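PDB 4LSB: lyase/mutase from Burkholderia cenocepacia, which belongs to the phosphoenolpyruvate phosphomutase family of magnesium-binding enzymes, built on a TIM-barrel-type fold. Local coordinates for residues 22-36 with 228-242. Residues are numbered along the deposited sequence; the frame is centred on the assembly and turned at random.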
loop_
_atom_site.group_PDB
_atom_site.type_symbol
_atom_site.label_atom_id
_atom_site.label_comp_id
_atom_site.label_asym_id
_atom_site.label_seq_id
_atom_site.Cartn_x
_atom_site.Cartn_y
_atom_site.Cartn_z
ATOM N N PHE B 22 -4.611 -25.408 -3.947
ATOM C CA PHE B 22 -3.976 -24.651 -5.023
ATOM C C PHE B 22 -3.739 -25.534 -6.239
ATOM O O PHE B 22 -4.037 -25.126 -7.363
ATOM C CB PHE B 22 -2.674 -24.042 -4.564
ATOM C CG PHE B 22 -2.102 -23.061 -5.546
ATOM C CD1 PHE B 22 -2.859 -21.984 -5.995
ATOM C CD2 PHE B 22 -0.834 -23.201 -6.010
ATOM C CE1 PHE B 22 -2.315 -21.051 -6.896
ATOM C CE2 PHE B 22 -0.286 -22.274 -6.898
ATOM C CZ PHE B 22 -1.036 -21.210 -7.337
ATOM N N ARG B 23 -3.193 -26.737 -6.027
ATOM C CA ARG B 23 -2.934 -27.648 -7.137
ATOM C C ARG B 23 -4.270 -27.973 -7.864
ATOM O O ARG B 23 -4.307 -27.974 -9.085
ATOM C CB ARG B 23 -2.246 -28.949 -6.648
ATOM C CG ARG B 23 -1.858 -29.933 -7.764
ATOM C CD ARG B 23 -1.818 -31.407 -7.279
ATOM N NE ARG B 23 -3.165 -31.844 -6.870
ATOM C CZ ARG B 23 -4.139 -32.279 -7.692
ATOM N NH1 ARG B 23 -3.948 -32.409 -9.009
ATOM N NH2 ARG B 23 -5.326 -32.599 -7.187
ATOM N N ALA B 24 -5.328 -28.215 -7.081
ATOM C CA ALA B 24 -6.668 -28.527 -7.588
ATOM C C ALA B 24 -7.288 -27.416 -8.449
ATOM O O ALA B 24 -8.052 -27.724 -9.376
ATOM C CB ALA B 24 -7.609 -28.874 -6.445
ATOM N N LEU B 25 -6.999 -26.150 -8.130
ATOM C CA LEU B 25 -7.458 -25.020 -8.969
ATOM C C LEU B 25 -6.995 -25.207 -10.363
ATOM O O LEU B 25 -7.711 -24.812 -11.281
ATOM C CB LEU B 25 -6.952 -23.639 -8.490
ATOM C CG LEU B 25 -7.481 -23.212 -7.158
ATOM C CD1 LEU B 25 -6.847 -21.976 -6.577
ATOM C CD2 LEU B 25 -9.004 -23.066 -7.272
ATOM N N HIS B 26 -5.831 -25.840 -10.550
ATOM C CA HIS B 26 -5.257 -25.964 -11.884
ATOM C C HIS B 26 -5.823 -27.111 -12.731
ATOM O O HIS B 26 -5.469 -27.206 -13.899
ATOM C CB HIS B 26 -3.736 -26.119 -11.836
ATOM C CG HIS B 26 -3.029 -24.923 -11.287
ATOM N ND1 HIS B 26 -2.967 -24.671 -9.943
ATOM C CD2 HIS B 26 -2.352 -23.925 -11.896
ATOM C CE1 HIS B 26 -2.292 -23.562 -9.738
ATOM N NE2 HIS B 26 -1.914 -23.083 -10.909
ATOM N N THR B 27 -6.577 -27.995 -12.117
ATOM C CA THR B 27 -7.049 -29.207 -12.805
ATOM C C THR B 27 -8.554 -29.194 -12.999
ATOM O O THR B 27 -9.079 -29.994 -13.760
ATOM C CB THR B 27 -6.628 -30.476 -12.070
ATOM O OG1 THR B 27 -7.197 -30.484 -10.764
ATOM C CG2 THR B 27 -5.080 -30.555 -11.984
ATOM N N ARG B 28 -9.254 -28.259 -12.385
ATOM C CA ARG B 28 -10.683 -28.168 -12.646
ATOM C C ARG B 28 -10.915 -27.420 -13.958
ATOM O O ARG B 28 -10.020 -26.693 -14.475
ATOM C CB ARG B 28 -11.411 -27.553 -11.452
ATOM C CG ARG B 28 -11.234 -26.100 -11.305
ATOM C CD ARG B 28 -11.877 -25.614 -10.019
ATOM N NE ARG B 28 -11.844 -24.163 -10.088
ATOM C CZ ARG B 28 -12.005 -23.334 -9.065
ATOM N NH1 ARG B 28 -12.206 -23.793 -7.837
ATOM N NH2 ARG B 28 -11.974 -22.029 -9.298
ATOM N N PRO B 29 -12.132 -27.569 -14.519
ATOM C CA PRO B 29 -12.390 -26.923 -15.780
ATOM C C PRO B 29 -12.314 -25.412 -15.736
ATOM O O PRO B 29 -12.671 -24.767 -14.732
ATOM C CB PRO B 29 -13.833 -27.376 -16.137
ATOM C CG PRO B 29 -14.044 -28.658 -15.372
ATOM C CD PRO B 29 -13.220 -28.490 -14.120
ATOM N N GLY B 30 -11.896 -24.841 -16.855
ATOM C CA GLY B 30 -11.941 -23.409 -16.993
ATOM C C GLY B 30 -10.629 -22.763 -16.588
ATOM O O GLY B 30 -9.645 -23.463 -16.329
ATOM N N ALA B 31 -10.581 -21.429 -16.627
ATOM C CA ALA B 31 -9.400 -20.687 -16.129
ATOM C C ALA B 31 -9.779 -19.958 -14.842
ATOM O O ALA B 31 -10.926 -19.617 -14.635
ATOM C CB ALA B 31 -8.928 -19.657 -17.170
ATOM N N PHE B 32 -8.794 -19.697 -13.990
ATOM C CA PHE B 32 -9.045 -18.902 -12.773
ATOM C C PHE B 32 -8.104 -17.734 -12.701
ATOM O O PHE B 32 -7.037 -17.767 -13.250
ATOM C CB PHE B 32 -8.971 -19.747 -11.479
ATOM C CG PHE B 32 -7.584 -20.170 -11.072
ATOM C CD1 PHE B 32 -6.987 -21.285 -11.624
ATOM C CD2 PHE B 32 -6.907 -19.483 -10.068
ATOM C CE1 PHE B 32 -5.719 -21.667 -11.244
ATOM C CE2 PHE B 32 -5.640 -19.860 -9.676
ATOM C CZ PHE B 32 -5.029 -20.946 -10.283
ATOM N N ILE B 33 -8.497 -16.711 -11.968
ATOM C CA ILE B 33 -7.669 -15.524 -11.842
ATOM C C ILE B 33 -6.929 -15.665 -10.503
ATOM O O ILE B 33 -7.526 -16.025 -9.495
ATOM C CB ILE B 33 -8.509 -14.232 -11.850
ATOM C CG1 ILE B 33 -9.188 -14.063 -13.206
ATOM C CG2 ILE B 33 -7.647 -13.042 -11.541
ATOM C CD1 ILE B 33 -10.196 -12.914 -13.301
ATOM N N ILE B 34 -5.643 -15.387 -10.542
ATOM C CA ILE B 34 -4.814 -15.302 -9.368
ATOM C C ILE B 34 -4.352 -13.842 -9.250
ATOM O O ILE B 34 -3.473 -13.363 -9.997
ATOM C CB ILE B 34 -3.666 -16.321 -9.358
ATOM C CG1 ILE B 34 -2.929 -16.265 -8.016
ATOM C CG2 ILE B 34 -2.693 -16.096 -10.495
ATOM C CD1 ILE B 34 -2.035 -17.466 -7.766
ATOM N N PRO B 35 -5.026 -13.078 -8.364
ATOM C CA PRO B 35 -4.689 -11.657 -8.301
ATOM C C PRO B 35 -3.484 -11.404 -7.440
ATOM O O PRO B 35 -3.053 -12.290 -6.665
ATOM C CB PRO B 35 -5.948 -11.061 -7.691
ATOM C CG PRO B 35 -6.387 -12.098 -6.740
ATOM C CD PRO B 35 -6.124 -13.405 -7.441
ATOM N N ASN B 36 -2.945 -10.192 -7.549
ATOM C CA ASN B 36 -1.655 -9.834 -6.992
ATOM C C ASN B 36 -1.735 -8.630 -5.992
ATOM O O ASN B 36 -1.533 -7.504 -6.373
ATOM C CB ASN B 36 -0.640 -9.457 -8.085
ATOM C CG ASN B 36 -0.438 -10.549 -9.149
ATOM O OD1 ASN B 36 -1.279 -10.729 -10.039
ATOM N ND2 ASN B 36 0.666 -11.274 -9.067
ATOM N N LEU B 228 -11.246 -13.301 -19.084
ATOM C CA LEU B 228 -10.991 -14.651 -18.557
ATOM C C LEU B 228 -11.663 -15.758 -19.400
ATOM O O LEU B 228 -11.088 -16.806 -19.608
ATOM C CB LEU B 228 -11.513 -14.740 -17.127
ATOM C CG LEU B 228 -11.215 -16.061 -16.427
ATOM C CD1 LEU B 228 -9.710 -16.288 -16.252
ATOM C CD2 LEU B 228 -11.985 -16.161 -15.097
ATOM N N ASP B 229 -12.886 -15.502 -19.879
ATOM C CA ASP B 229 -13.573 -16.440 -20.726
ATOM C C ASP B 229 -12.854 -16.603 -22.074
ATOM O O ASP B 229 -12.736 -17.736 -22.548
ATOM C CB ASP B 229 -15.038 -15.999 -20.932
ATOM C CG ASP B 229 -15.779 -16.871 -21.901
ATOM O OD1 ASP B 229 -15.915 -18.046 -21.606
ATOM O OD2 ASP B 229 -16.238 -16.367 -22.965
ATOM N N GLU B 230 -12.375 -15.498 -22.680
ATOM C CA GLU B 230 -11.613 -15.590 -23.933
ATOM C C GLU B 230 -10.381 -16.400 -23.675
ATOM O O GLU B 230 -10.018 -17.241 -24.457
ATOM C CB GLU B 230 -11.244 -14.214 -24.528
ATOM C CG GLU B 230 -12.450 -13.504 -25.142
ATOM C CD GLU B 230 -12.226 -12.021 -25.440
ATOM O OE1 GLU B 230 -11.657 -11.262 -24.618
ATOM O OE2 GLU B 230 -12.647 -11.599 -26.525
ATOM N N LEU B 231 -9.709 -16.145 -22.560
ATOM C CA LEU B 231 -8.469 -16.886 -22.265
ATOM C C LEU B 231 -8.745 -18.362 -22.029
ATOM O O LEU B 231 -7.991 -19.210 -22.531
ATOM C CB LEU B 231 -7.671 -16.223 -21.109
ATOM C CG LEU B 231 -7.135 -14.833 -21.509
ATOM C CD1 LEU B 231 -6.860 -13.940 -20.332
ATOM C CD2 LEU B 231 -5.886 -14.998 -22.289
ATOM N N ALA B 232 -9.838 -18.683 -21.342
ATOM C CA ALA B 232 -10.207 -20.069 -21.159
ATOM C C ALA B 232 -10.425 -20.773 -22.530
ATOM O O ALA B 232 -10.005 -21.913 -22.724
ATOM C CB ALA B 232 -11.458 -20.166 -20.268
ATOM N N ALA B 233 -11.034 -20.075 -23.480
ATOM C CA ALA B 233 -11.307 -20.627 -24.813
ATOM C C ALA B 233 -10.017 -20.854 -25.617
ATOM O O ALA B 233 -9.975 -21.698 -26.517
ATOM C CB ALA B 233 -12.230 -19.696 -25.572
ATOM N N LEU B 234 -8.973 -20.076 -25.293
ATOM C CA LEU B 234 -7.633 -20.269 -25.856
ATOM C C LEU B 234 -6.827 -21.362 -25.089
ATOM O O LEU B 234 -5.677 -21.654 -25.407
ATOM C CB LEU B 234 -6.905 -18.936 -25.854
ATOM C CG LEU B 234 -7.593 -17.820 -26.618
ATOM C CD1 LEU B 234 -6.964 -16.475 -26.305
ATOM C CD2 LEU B 234 -7.526 -18.089 -28.114
ATOM N N GLY B 235 -7.424 -21.952 -24.068
ATOM C CA GLY B 235 -6.812 -23.068 -23.371
ATOM C C GLY B 235 -5.948 -22.695 -22.183
ATOM O O GLY B 235 -5.271 -23.556 -21.607
ATOM N N VAL B 236 -5.993 -21.424 -21.806
ATOM C CA VAL B 236 -5.311 -20.927 -20.636
ATOM C C VAL B 236 -5.943 -21.463 -19.378
ATOM O O VAL B 236 -7.175 -21.608 -19.292
ATOM C CB VAL B 236 -5.337 -19.380 -20.607
ATOM C CG1 VAL B 236 -4.595 -18.836 -19.392
ATOM C CG2 VAL B 236 -4.646 -18.848 -21.857
ATOM N N LYS B 237 -5.096 -21.759 -18.384
ATOM C CA LYS B 237 -5.597 -22.230 -17.098
ATOM C C LYS B 237 -5.636 -21.166 -15.979
ATOM O O LYS B 237 -6.495 -21.204 -15.116
ATOM C CB LYS B 237 -4.736 -23.402 -16.640
ATOM C CG LYS B 237 -5.226 -24.078 -15.363
ATOM C CD LYS B 237 -6.675 -24.523 -15.388
ATOM C CE LYS B 237 -6.926 -25.500 -16.541
ATOM N NZ LYS B 237 -8.323 -26.005 -16.479
ATOM N N ARG B 238 -4.669 -20.283 -15.971
ATOM C CA ARG B 238 -4.477 -19.293 -14.893
ATOM C C ARG B 238 -4.197 -17.932 -15.465
ATOM O O ARG B 238 -3.415 -17.790 -16.378
ATOM C CB ARG B 238 -3.319 -19.691 -13.990
ATOM C CG ARG B 238 -3.377 -19.063 -12.603
ATOM C CD ARG B 238 -2.359 -19.748 -11.682
ATOM N NE ARG B 238 -1.011 -19.290 -11.964
ATOM C CZ ARG B 238 0.141 -19.856 -11.587
ATOM N NH1 ARG B 238 0.193 -20.954 -10.910
ATOM N NH2 ARG B 238 1.276 -19.244 -11.852
ATOM N N VAL B 239 -4.815 -16.910 -14.887
ATOM C CA VAL B 239 -4.605 -15.579 -15.341
ATOM C C VAL B 239 -4.230 -14.703 -14.145
ATOM O O VAL B 239 -4.949 -14.607 -13.158
ATOM C CB VAL B 239 -5.878 -15.010 -15.992
ATOM C CG1 VAL B 239 -5.584 -13.624 -16.561
ATOM C CG2 VAL B 239 -6.365 -15.931 -17.087
ATOM N N SER B 240 -3.076 -14.072 -14.259
ATOM C CA SER B 240 -2.557 -13.182 -13.224
ATOM C C SER B 240 -2.498 -11.717 -13.747
ATOM O O SER B 240 -2.760 -11.424 -14.957
ATOM C CB SER B 240 -1.140 -13.676 -12.836
ATOM O OG SER B 240 -0.199 -13.466 -13.927
ATOM N N VAL B 241 -2.135 -10.782 -12.852
ATOM C CA VAL B 241 -2.087 -9.381 -13.234
ATOM C C VAL B 241 -0.791 -8.611 -12.879
ATOM O O VAL B 241 -0.724 -7.404 -13.077
ATOM C CB VAL B 241 -3.303 -8.586 -12.693
ATOM C CG1 VAL B 241 -4.614 -9.181 -13.200
ATOM C CG2 VAL B 241 -3.273 -8.480 -11.178
ATOM N N GLY B 242 0.233 -9.303 -12.394
ATOM C CA GLY B 242 1.501 -8.675 -12.067
ATOM C C GLY B 242 1.250 -7.451 -11.181
ATOM O O GLY B 242 0.491 -7.539 -10.200
HETATM O O HOH W 1 -0.695 -5.778 -8.553
#
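First and last strands of the TIM-type barrel, 32-34 and 238-240, pair here in parallel, closing the barrel: Phe-32 N donates to Lys-237 O (3.0 Å), Val-239 N to Phe-32 O and Ile-34 N to Val-239 O (2.8 Å). At the N-terminal ends of the strands, Lys-237 bends twice, at chi2 and chi3, which brings NZ into the 26-30 turn; two carbonyls grip it there, Arg-28 O at 2.7 Å and Gly-30 O at 2.9 Å, the latter approached in its carbonyl plane. Inside the barrel, Arg-238 runs alongside Phe-32 in a CH-pi contact, CG 3.8 Å from the ring centroid over one face, while Leu-25 CB packs on the opposite face. A bend at chi3 (77°) then carries NH1 to the ring edge of His-26, where it donates to NE2 (3.0 Å) with the guanidinium and imidazole planes 75° apart. His-26 ND1 in turn donates to Phe-22 O (2.8 Å), so both ring nitrogens are engaged and the imidazole's rotation is fixed. At the C-terminal strand ends, Asn-36 OD1 accepts from Val-241 N (2.9 Å). Outside, Leu-228 CD1 of helix 228-233 packs on Ala-31 and Ile-33, with Phe-266 of the second subunit also on Ile-33; strand 215-218 flanks 238-240, its Asn-216 OD1 hydrogen-bonded to Arg-238 NE.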